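Local coordinates for protein alpha,alpha-trehalose-phosphate synthase (UDP-forming) (Burkholderia xenovorans, PDB 5V0T) that is a family 20 glycosyltransferase of the two-domain GT-B fold that binds uridine-5'-diphosphate and 6-O-phosphono-alpha-D-glucopyranose, at residues H110-E113 / G114-R117. Residues are numbered along the deposited sequence; the frame is centred on the assembly and turned at random.
Sequences HDFE and GYWR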
# COMPACT_ATOMS: atom_id res chain seq x y z
N HIS A 110 -24.69 7.04 9.78
CA HIS A 110 -25.34 5.85 9.25
C HIS A 110 -24.34 4.94 8.54
O HIS A 110 -24.43 3.71 8.60
CB HIS A 110 -26.47 6.26 8.30
CG HIS A 110 -27.59 5.29 8.22
ND1 HIS A 110 -28.48 5.09 9.26
CD2 HIS A 110 -27.99 4.46 7.22
CE1 HIS A 110 -29.37 4.18 8.91
NE2 HIS A 110 -29.09 3.78 7.68
N ASP A 111 -23.37 5.53 7.84
CA ASP A 111 -22.33 4.70 7.23
C ASP A 111 -21.43 4.08 8.30
O ASP A 111 -21.05 2.91 8.18
CB ASP A 111 -21.50 5.52 6.24
CG ASP A 111 -22.27 5.88 5.01
OD1 ASP A 111 -23.31 5.23 4.74
OD2 ASP A 111 -21.85 6.81 4.30
N PHE A 112 -21.11 4.84 9.35
CA PHE A 112 -20.29 4.28 10.43
C PHE A 112 -21.00 3.11 11.11
O PHE A 112 -20.36 2.10 11.43
CB PHE A 112 -19.96 5.37 11.44
CG PHE A 112 -19.25 4.85 12.67
CD1 PHE A 112 -18.04 4.17 12.54
CD2 PHE A 112 -19.80 5.03 13.93
CE1 PHE A 112 -17.38 3.68 13.67
CE2 PHE A 112 -19.16 4.54 15.06
CZ PHE A 112 -17.96 3.87 14.93
N GLU A 113 -22.31 3.22 11.33
CA GLU A 113 -23.06 2.10 11.90
C GLU A 113 -23.03 0.88 10.98
O GLU A 113 -22.90 -0.25 11.45
CB GLU A 113 -24.50 2.51 12.17
CG GLU A 113 -24.66 3.45 13.33
CD GLU A 113 -26.08 3.98 13.43
OE1 GLU A 113 -26.26 5.01 14.10
OE2 GLU A 113 -27.00 3.36 12.84
N GLY A 114 -23.17 1.09 9.67
CA GLY A 114 -23.09 -0.02 8.74
C GLY A 114 -21.71 -0.65 8.69
O GLY A 114 -21.57 -1.87 8.60
N TYR A 115 -20.66 0.19 8.73
CA TYR A 115 -19.30 -0.30 8.89
C TYR A 115 -19.18 -1.25 10.07
O TYR A 115 -18.61 -2.35 9.96
CB TYR A 115 -18.37 0.90 9.06
CG TYR A 115 -16.93 0.63 9.44
CD1 TYR A 115 -15.98 0.38 8.46
CD2 TYR A 115 -16.51 0.69 10.77
CE1 TYR A 115 -14.63 0.18 8.78
CE2 TYR A 115 -15.16 0.49 11.10
CZ TYR A 115 -14.24 0.23 10.10
OH TYR A 115 -12.90 0.04 10.41
N TRP A 116 -19.71 -0.84 11.22
CA TRP A 116 -19.70 -1.70 12.41
C TRP A 116 -20.53 -2.96 12.18
O TRP A 116 -20.13 -4.05 12.59
CB TRP A 116 -20.25 -0.93 13.62
CG TRP A 116 -19.49 -1.21 14.87
CD1 TRP A 116 -19.83 -2.08 15.86
CD2 TRP A 116 -18.24 -0.64 15.23
NE1 TRP A 116 -18.86 -2.08 16.84
CE2 TRP A 116 -17.87 -1.20 16.48
CE3 TRP A 116 -17.39 0.30 14.63
CZ2 TRP A 116 -16.70 -0.85 17.13
CZ3 TRP A 116 -16.23 0.65 15.28
CH2 TRP A 116 -15.89 0.08 16.53
N ARG A 117 -21.69 -2.81 11.55
CA ARG A 117 -22.57 -3.95 11.31
C ARG A 117 -21.95 -4.95 10.35
O ARG A 117 -22.04 -6.16 10.56
CB ARG A 117 -23.92 -3.45 10.78
CG ARG A 117 -24.94 -4.56 10.48
CD ARG A 117 -26.19 -4.03 9.76
NE ARG A 117 -25.87 -3.63 8.39
CZ ARG A 117 -25.86 -2.37 7.96
NH1 ARG A 117 -26.19 -1.39 8.80
NH2 ARG A 117 -25.54 -2.10 6.71
O HOH W 1 -26.52 1.82 9.05
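A chi1 of 173° turns the F112 ring away from its own backbone N, and one of -140°, off any staggered position, swings the W116 indole alongside; the two side chains, one helical turn apart, point the same way. The phenyl meets the six-membered half of the indole through CE1 and CZ, and CE1 of F112 comes within 3.5 Å of W116 CE3. The ring planes are inclined at 64° to each other. CD1 of F112 also approaches Y115 CD2, at a looser 4.2 Å. The backbone of this turn is held by i to i+4 alpha-helical bonds: W116 N donates to F112 O at 3.0 Å, and Y115 N reaches D111 O at 2.8 Å. On another side of the helix, H110 O accepts both G114 N, at 3.1 Å, and a water 2.9 Å away. That water accepts a bond from NH1 of R117 in the plane of the guanidinium and sits over one face of the H110 ring, so it joins the first turn to the arginine. From helix 109-126 of the GT-B scaffold, NH2 of R117 makes a salt bridge to D81 and a hydrogen bond to Q84 of helix 79-98, F89 of that helix meets the rings of F112 and Y115, Y115 OH bonds to Y141 O just after strand 135-139, and W116 packs on A185 of helix 179-186.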